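PDB 6Y1X: radical SAM domain protein from Methanothrix thermoacetophila, which is the NifB-type radical SAM enzyme that probably builds the carbide-containing iron-sulfur precursor of the nitrogenase FeMo cofactor. Local coordinates for residues Leu137-Asn142 with Glu151-Ile156; Lys202-Ala207 with Val214-Val219. All coordinates share one frame; numbering follows the deposited sequence.

Interaction 1 (Leu137-Asn142 with Glu151-Ile156). With SF4 (iron/sulfur cluster), chain C.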
ATOM      1  N   LEU A 137       4.271 -13.543  -0.896  1.00 22.15           N
ATOM      2  CA  LEU A 137       5.038 -12.328  -1.117  1.00 25.81           C
ATOM      3  C   LEU A 137       4.076 -11.195  -1.437  1.00 24.58           C
ATOM      4  O   LEU A 137       3.209 -11.327  -2.308  1.00 28.99           O
ATOM      5  CB  LEU A 137       6.050 -12.507  -2.248  1.00 26.64           C
ATOM      6  CG  LEU A 137       7.078 -13.627  -2.067  1.00 29.43           C
ATOM      7  CD1 LEU A 137       8.009 -13.698  -3.268  1.00 24.52           C
ATOM      8  CD2 LEU A 137       7.869 -13.448  -0.779  1.00 31.12           C
ATOM      9  N   CYS A 138       4.233 -10.091  -0.716  1.00 19.77           N
ATOM     10  CA  CYS A 138       3.290  -8.986  -0.696  1.00 22.10           C
ATOM     11  C   CYS A 138       4.066  -7.684  -0.802  1.00 25.55           C
ATOM     12  O   CYS A 138       5.209  -7.592  -0.346  1.00 25.77           O
ATOM     13  CB  CYS A 138       2.450  -9.013   0.597  1.00 25.44           C
ATOM     14  SG  CYS A 138       1.019  -7.891   0.690  1.00 33.58           S
ATOM     15  N   ILE A 139       3.456  -6.686  -1.439  1.00 24.82           N
ATOM     16  CA  ILE A 139       4.039  -5.352  -1.490  1.00 20.83           C
ATOM     17  C   ILE A 139       2.932  -4.323  -1.343  1.00 20.09           C
ATOM     18  O   ILE A 139       1.783  -4.549  -1.734  1.00 25.92           O
ATOM     19  CB  ILE A 139       4.845  -5.082  -2.791  1.00 28.87           C
ATOM     20  CG1 ILE A 139       3.943  -5.098  -4.030  1.00 31.59           C
ATOM     21  CG2 ILE A 139       5.992  -6.046  -2.949  1.00 34.79           C
ATOM     22  CD1 ILE A 139       3.629  -3.714  -4.576  1.00 35.19           C
ATOM     23  N   SER A 140       3.307  -3.174  -0.793  1.00 20.99           N
ATOM     24  CA  SER A 140       2.493  -1.976  -0.740  1.00 16.59           C
ATOM     25  C   SER A 140       3.115  -0.941  -1.667  1.00 21.67           C
ATOM     26  O   SER A 140       4.332  -0.931  -1.872  1.00 20.36           O
ATOM     27  CB  SER A 140       2.407  -1.439   0.698  1.00 13.90           C
ATOM     28  OG  SER A 140       1.841  -0.137   0.747  1.00 27.80           O
ATOM     29  N   THR A 141       2.280  -0.104  -2.274  1.00 20.54           N
ATOM     30  CA  THR A 141       2.793   0.916  -3.177  1.00 17.25           C
ATOM     31  C   THR A 141       1.835   2.094  -3.214  1.00 16.22           C
ATOM     32  O   THR A 141       0.632   1.939  -2.999  1.00 17.44           O
ATOM     33  CB  THR A 141       3.005   0.366  -4.600  1.00 21.81           C
ATOM     34  OG1 THR A 141       3.488   1.408  -5.464  1.00 20.71           O
ATOM     35  CG2 THR A 141       1.711  -0.199  -5.170  1.00 19.29           C
ATOM     36  N   ASN A 142       2.379   3.277  -3.488  1.00 13.30           N
ATOM     37  CA  ASN A 142       1.523   4.407  -3.815  1.00 12.88           C
ATOM     38  C   ASN A 142       1.007   4.328  -5.248  1.00 18.70           C
ATOM     39  O   ASN A 142       0.171   5.149  -5.640  1.00 19.30           O
ATOM     40  CB  ASN A 142       2.250   5.732  -3.542  1.00 11.83           C
ATOM     41  CG  ASN A 142       3.517   5.909  -4.374  1.00 21.76           C
ATOM     42  OD1 ASN A 142       3.595   5.498  -5.530  1.00 19.40           O
ATOM     43  ND2 ASN A 142       4.520   6.527  -3.772  1.00 20.04           N
ATOM     44  N   GLU A 151       5.399  -6.065 -14.131  1.00 26.96           N
ATOM     45  CA  GLU A 151       5.973  -7.239 -14.780  1.00 28.46           C
ATOM     46  C   GLU A 151       7.060  -7.863 -13.910  1.00 30.40           C
ATOM     47  O   GLU A 151       7.156  -9.091 -13.808  1.00 31.29           O
ATOM     48  CB  GLU A 151       6.539  -6.858 -16.146  1.00 34.21           C
ATOM     49  CG  GLU A 151       6.992  -8.039 -16.980  1.00 49.68           C
ATOM     50  CD  GLU A 151       6.958  -7.754 -18.471  1.00 65.09           C
ATOM     51  OE1 GLU A 151       7.445  -6.678 -18.885  1.00 69.46           O
ATOM     52  OE2 GLU A 151       6.450  -8.607 -19.230  1.00 69.84           O
ATOM     53  N   ASP A 152       7.883  -7.025 -13.269  1.00 30.13           N
ATOM     54  CA  ASP A 152       8.914  -7.531 -12.365  1.00 30.06           C
ATOM     55  C   ASP A 152       8.295  -8.219 -11.157  1.00 33.89           C
ATOM     56  O   ASP A 152       8.741  -9.297 -10.747  1.00 32.33           O
ATOM     57  CB  ASP A 152       9.825  -6.392 -11.914  1.00 33.74           C
ATOM     58  CG  ASP A 152      10.666  -5.838 -13.039  1.00 52.17           C
ATOM     59  OD1 ASP A 152      10.711  -6.473 -14.116  1.00 59.62           O
ATOM     60  OD2 ASP A 152      11.276  -4.764 -12.848  1.00 57.05           O
ATOM     61  N   LEU A 153       7.270  -7.598 -10.565  1.00 27.44           N
ATOM     62  CA  LEU A 153       6.623  -8.172  -9.389  1.00 23.58           C
ATOM     63  C   LEU A 153       6.047  -9.540  -9.711  1.00 23.92           C
ATOM     64  O   LEU A 153       6.186 -10.491  -8.933  1.00 28.90           O
ATOM     65  CB  LEU A 153       5.520  -7.238  -8.897  1.00 21.65           C
ATOM     66  CG  LEU A 153       5.955  -5.909  -8.288  1.00 24.49           C
ATOM     67  CD1 LEU A 153       4.732  -5.077  -7.944  1.00 23.97           C
ATOM     68  CD2 LEU A 153       6.819  -6.128  -7.057  1.00 21.14           C
ATOM     69  N   ASP A 154       5.350  -9.639 -10.843  1.00 25.81           N
ATOM     70  CA  ASP A 154       4.816 -10.917 -11.295  1.00 28.79           C
ATOM     71  C   ASP A 154       5.913 -11.946 -11.484  1.00 32.53           C
ATOM     72  O   ASP A 154       5.781 -13.099 -11.061  1.00 35.81           O
ATOM     73  CB  ASP A 154       4.101 -10.733 -12.627  1.00 30.44           C
ATOM     74  CG  ASP A 154       3.081 -11.823 -12.916  1.00 39.45           C
ATOM     75  OD1 ASP A 154       2.952 -12.767 -12.111  1.00 40.99           O
ATOM     76  OD2 ASP A 154       2.446 -11.767 -13.996  1.00 45.16           O
ATOM     77  N   ARG A 155       7.017 -11.541 -12.101  1.00 31.06           N
ATOM     78  CA  ARG A 155       8.047 -12.516 -12.432  1.00 37.30           C
ATOM     79  C   ARG A 155       8.723 -13.024 -11.157  1.00 35.64           C
ATOM     80  O   ARG A 155       9.163 -14.176 -11.106  1.00 33.87           O
ATOM     81  CB  ARG A 155       9.038 -11.900 -13.420  1.00 48.66           C
ATOM     82  CG  ARG A 155      10.018 -12.869 -14.064  1.00 64.45           C
ATOM     83  CD  ARG A 155      10.928 -12.121 -15.051  1.00 75.71           C
ATOM     84  NE  ARG A 155      11.853 -11.224 -14.360  1.00 80.07           N
ATOM     85  CZ  ARG A 155      11.793  -9.911 -14.160  1.00 80.41           C
ATOM     86  NH1 ARG A 155      10.797  -9.146 -14.588  1.00 79.79           N
ATOM     87  NH2 ARG A 155      12.803  -9.363 -13.504  1.00 81.57           N
ATOM     88  N   ILE A 156       8.884 -12.158 -10.138  1.00 35.12           N
ATOM     89  CA  ILE A 156       9.499 -12.570  -8.866  1.00 36.15           C
ATOM     90  C   ILE A 156       8.540 -13.281  -7.914  1.00 35.17           C
ATOM     91  O   ILE A 156       8.977 -13.741  -6.850  1.00 28.31           O
ATOM     92  CB  ILE A 156      10.131 -11.409  -8.068  1.00 43.54           C
ATOM     93  CG1 ILE A 156       9.067 -10.490  -7.456  1.00 49.79           C
ATOM     94  CG2 ILE A 156      11.126 -10.632  -8.924  1.00 42.38           C
ATOM     95  CD1 ILE A 156       9.645  -9.210  -6.853  1.00 52.65           C
TER
HETATM   96 FE1  SF4 C 301       0.205  -4.240   3.575  1.00 47.68          FE
HETATM   97 FE2  SF4 C 301      -0.308  -6.504   4.997  1.00 75.44          FE
HETATM   98 FE3  SF4 C 301       2.214  -5.494   4.859  1.00 56.91          FE
HETATM   99 FE4  SF4 C 301       1.079  -6.669   2.642  1.00 58.91          FE
HETATM  100  S1  SF4 C 301       1.620  -7.704   4.624  1.00 36.39           S
HETATM  101  S2  SF4 C 301       2.279  -4.708   2.696  1.00 33.16           S
HETATM  102  S3  SF4 C 301      -1.107  -6.004   2.898  1.00 33.10           S
HETATM  103  S4  SF4 C 301       0.400  -4.490   5.855  1.00 32.55           S
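Strand 136-141 and helix 146-156 are the first strand and the helix of a beta-alpha-beta unit whose strands belong to the parallel sheet of the radical SAM domain, and Leu-153 of the helix packs on Ile-139 of the strand. These two side chains meet tip to tip: Ile-139 CD1 lies 3.8 Å from Leu-153 CD1, while Leu-153 CD2 comes up to Ile-139 CG2 at 4.2 Å, so both methyls of the leucine fork face the isoleucine. Ile-139 carries CG1 between its backbone N and carbonyl carbon (chi1 65°), and this branch leads CD1 to the helix. Two residues earlier in the strand, Leu-137 CD1 rests 3.7 Å from Ile-156 O. Leu-125 of helix 119-131 touches both Ile-139 and Ile-156.

The other face of the strand is polar and metal-bound. Cys-138 turns its sulfur anti to the backbone N (chi1 -170°), and SG ligates iron FE4 of the SF4 cluster at 2.3 Å. Ser-140 approaches the same cluster with CB, 3.8 Å from the sulfide S2. With no hydrogen bond between the segments, van der Waals contact, including a methyl against a backbone carbonyl, holds the helix to one side of the strand, and a thiolate-iron bond fastens the cluster to the other.

Interaction 2 (Lys202-Ala207 with Val214-Val219)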
ATOM      1  N   LYS A 202      -3.867   2.437 -14.252  1.00 23.24           N
ATOM      2  CA  LYS A 202      -3.252   1.488 -15.180  1.00 17.38           C
ATOM      3  C   LYS A 202      -2.574   0.342 -14.441  1.00 17.20           C
ATOM      4  O   LYS A 202      -2.625  -0.811 -14.885  1.00 18.32           O
ATOM      5  CB  LYS A 202      -2.248   2.200 -16.087  1.00 31.75           C
ATOM      6  CG  LYS A 202      -2.873   3.143 -17.107  1.00 46.31           C
ATOM      7  CD  LYS A 202      -1.805   3.836 -17.943  1.00 54.64           C
ATOM      8  CE  LYS A 202      -2.365   4.355 -19.263  1.00 55.43           C
ATOM      9  NZ  LYS A 202      -3.435   5.375 -19.065  1.00 49.01           N
ATOM     10  N   GLY A 203      -1.924   0.636 -13.315  1.00 25.53           N
ATOM     11  CA  GLY A 203      -1.226  -0.415 -12.594  1.00 27.23           C
ATOM     12  C   GLY A 203      -2.172  -1.391 -11.922  1.00 28.14           C
ATOM     13  O   GLY A 203      -1.965  -2.605 -11.978  1.00 16.51           O
ATOM     14  N   ILE A 204      -3.246  -0.876 -11.319  1.00 21.68           N
ATOM     15  CA  ILE A 204      -4.260  -1.738 -10.717  1.00 22.79           C
ATOM     16  C   ILE A 204      -4.889  -2.626 -11.780  1.00 26.97           C
ATOM     17  O   ILE A 204      -5.049  -3.839 -11.590  1.00 20.72           O
ATOM     18  CB  ILE A 204      -5.319  -0.888  -9.990  1.00 25.80           C
ATOM     19  CG1 ILE A 204      -4.725  -0.266  -8.724  1.00 22.35           C
ATOM     20  CG2 ILE A 204      -6.565  -1.711  -9.679  1.00 23.75           C
ATOM     21  CD1 ILE A 204      -5.605   0.793  -8.098  1.00 20.03           C
ATOM     22  N   GLU A 205      -5.270  -2.030 -12.909  1.00 23.88           N
ATOM     23  CA  GLU A 205      -5.837  -2.808 -14.004  1.00 24.81           C
ATOM     24  C   GLU A 205      -4.890  -3.925 -14.433  1.00 24.89           C
ATOM     25  O   GLU A 205      -5.309  -5.072 -14.629  1.00 28.10           O
ATOM     26  CB  GLU A 205      -6.154  -1.878 -15.176  1.00 33.77           C
ATOM     27  CG  GLU A 205      -6.633  -2.567 -16.437  1.00 41.50           C
ATOM     28  CD  GLU A 205      -7.012  -1.566 -17.514  1.00 55.40           C
ATOM     29  OE1 GLU A 205      -6.913  -0.348 -17.251  1.00 58.43           O
ATOM     30  OE2 GLU A 205      -7.399  -1.994 -18.622  1.00 62.56           O
ATOM     31  N   GLU A 206      -3.599  -3.606 -14.576  1.00 19.64           N
ATOM     32  CA  GLU A 206      -2.643  -4.612 -15.026  1.00 29.00           C
ATOM     33  C   GLU A 206      -2.420  -5.675 -13.954  1.00 27.39           C
ATOM     34  O   GLU A 206      -2.278  -6.862 -14.271  1.00 27.01           O
ATOM     35  CB  GLU A 206      -1.324  -3.947 -15.425  1.00 32.19           C
ATOM     36  CG  GLU A 206      -0.276  -4.914 -15.958  1.00 46.07           C
ATOM     37  CD  GLU A 206      -0.737  -5.671 -17.200  1.00 57.44           C
ATOM     38  OE1 GLU A 206      -1.606  -5.154 -17.937  1.00 60.62           O
ATOM     39  OE2 GLU A 206      -0.225  -6.783 -17.444  1.00 60.46           O
ATOM     40  N   ALA A 207      -2.343  -5.262 -12.685  1.00 25.02           N
ATOM     41  CA  ALA A 207      -2.220  -6.222 -11.593  1.00 24.69           C
ATOM     42  C   ALA A 207      -3.404  -7.181 -11.570  1.00 26.78           C
ATOM     43  O   ALA A 207      -3.229  -8.397 -11.416  1.00 26.90           O
ATOM     44  CB  ALA A 207      -2.098  -5.486 -10.257  1.00 20.35           C
ATOM     45  N   VAL A 214      -5.557  -7.675  -5.126  1.00 18.95           N
ATOM     46  CA  VAL A 214      -5.313  -6.253  -4.932  1.00 17.65           C
ATOM     47  C   VAL A 214      -6.127  -5.749  -3.749  1.00 20.62           C
ATOM     48  O   VAL A 214      -7.346  -5.952  -3.690  1.00 19.93           O
ATOM     49  CB  VAL A 214      -5.634  -5.451  -6.202  1.00 15.42           C
ATOM     50  CG1 VAL A 214      -5.462  -3.946  -5.943  1.00 15.87           C
ATOM     51  CG2 VAL A 214      -4.746  -5.913  -7.340  1.00 17.67           C
ATOM     52  N   LYS A 215      -5.446  -5.095  -2.817  1.00 19.41           N
ATOM     53  CA  LYS A 215      -6.072  -4.351  -1.736  0.56 19.88           C
ATOM     54  C   LYS A 215      -5.832  -2.866  -1.967  1.00 17.44           C
ATOM     55  O   LYS A 215      -4.729  -2.463  -2.338  1.00 18.22           O
ATOM     56  CB  LYS A 215      -5.508  -4.797  -0.386  0.56 19.73           C
ATOM     57  CG  LYS A 215      -5.702  -3.833   0.773  0.56 21.73           C
ATOM     58  CD  LYS A 215      -5.398  -4.550   2.089  0.56 25.47           C
ATOM     59  CE  LYS A 215      -4.898  -3.603   3.163  0.56 25.08           C
ATOM     60  NZ  LYS A 215      -3.510  -3.136   2.887  0.56 28.70           N
ATOM     61  N   VAL A 216      -6.860  -2.052  -1.756  1.00 16.49           N
ATOM     62  CA  VAL A 216      -6.721  -0.610  -1.906  1.00 16.70           C
ATOM     63  C   VAL A 216      -6.891   0.024  -0.535  1.00 20.64           C
ATOM     64  O   VAL A 216      -7.896  -0.211   0.146  1.00 19.85           O
ATOM     65  CB  VAL A 216      -7.719  -0.044  -2.923  1.00 14.31           C
ATOM     66  CG1 VAL A 216      -7.811   1.476  -2.780  1.00 11.97           C
ATOM     67  CG2 VAL A 216      -7.277  -0.431  -4.322  1.00 13.74           C
ATOM     68  N   ASN A 217      -5.889   0.793  -0.115  1.00 17.25           N
ATOM     69  CA  ASN A 217      -6.002   1.647   1.055  1.00 21.47           C
ATOM     70  C   ASN A 217      -6.508   3.018   0.638  1.00 20.91           C
ATOM     71  O   ASN A 217      -6.114   3.543  -0.406  1.00 23.25           O
ATOM     72  CB  ASN A 217      -4.645   1.824   1.739  1.00 23.14           C
ATOM     73  CG  ASN A 217      -4.117   0.550   2.354  1.00 23.18           C
ATOM     74  OD1 ASN A 217      -4.858  -0.400   2.612  1.00 21.04           O
ATOM     75  ND2 ASN A 217      -2.819   0.536   2.622  1.00 29.01           N
ATOM     76  N   THR A 218      -7.349   3.616   1.477  1.00 19.17           N
ATOM     77  CA  THR A 218      -7.728   5.013   1.310  1.00 16.84           C
ATOM     78  C   THR A 218      -7.616   5.708   2.654  1.00 22.11           C
ATOM     79  O   THR A 218      -8.199   5.246   3.641  1.00 20.26           O
ATOM     80  CB  THR A 218      -9.155   5.168   0.769  1.00 19.42           C
ATOM     81  OG1 THR A 218      -9.256   4.557  -0.521  1.00 17.46           O
ATOM     82  CG2 THR A 218      -9.540   6.647   0.667  1.00 17.65           C
ATOM     83  N   VAL A 219      -6.850   6.796   2.694  1.00 19.57           N
ATOM     84  CA  VAL A 219      -6.755   7.620   3.895  1.00 19.39           C
ATOM     85  C   VAL A 219      -7.972   8.529   3.897  1.00 19.69           C
ATOM     86  O   VAL A 219      -8.189   9.287   2.947  1.00 18.78           O
ATOM     87  CB  VAL A 219      -5.451   8.433   3.928  1.00 22.02           C
ATOM     88  CG1 VAL A 219      -5.353   9.231   5.222  1.00 16.20           C
ATOM     89  CG2 VAL A 219      -4.254   7.515   3.789  1.00 22.17           C
TER
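Ala-207 and Val-214 form the tight end of a helix-on-strand contact in which helix 189-209 leads through a short turn into strand 213-220 of the parallel sheet. The two short segments run nearly antiparallel, at 154°, with their axes 10.0 Å apart at closest approach. They are nearest at the end beside the turn, where the CA atoms of Ala-207 and Val-214 are 7.3 Å apart. There the short alanine side chain lets the strand come close, and its CB meets Val-214 CG2 at 4.0 Å. In Val-214, CG1 is anti to the backbone N (chi1 176°) and CG2 lies beside that N, which presents CG2 to the alanine and CG1 to Ile-204.

One turn back along the helix the fit is looser. Ile-204 spans two strand residues, with CG2 4.5 Å from Val-214 CG1 and CD1 4.3 Å from Val-216 CG2. Val-163 of strand 160-164 also touches Ile-204, and Ile-236 of helix 229-239 touches Val-216. Away from the strand the helix is polar: Lys-202 and Glu-205 are exposed, and Glu-206, partly exposed, forms salt bridges with Arg-209 and Arg-210.

Lys-215, which belongs to the cluster pocket, and Asn-217 lie on the other face of the strand. In one of its two conformers, Lys-215 NZ donates to Asn-217 OD1 over 3.1 Å and is also hydrogen-bonded to Thr-162 OG1. The donor is tilted 19° from the carbonyl plane of Asn-217. Between these two segments the contact is thus methyl against methyl, with no hydrogen bond, whereas the other face of the strand is polar and brings Lys-215 to the SF4 cluster.

From the N terminus, strand 136-141 comes first; the chain then loops back through helix 146-156, and interaction 1 closes that connection before strand 160-164 continues the sheet. About 25 residues after that strand, helix 189-209 begins and delivers the chain to strand 213-220, and interaction 2 closes the short turn between them. The contacts follow in series, neither nested nor crossed: interaction 1 is a strand followed by its helix, interaction 2 a helix followed by its strand. Their centres lie 12 Å apart. Each contact ties a helix to the same sheet, in which strand 160-164 separates strands 136-141 and 213-220, and from which Cys-138 and Lys-215 reach an SF4 pocket.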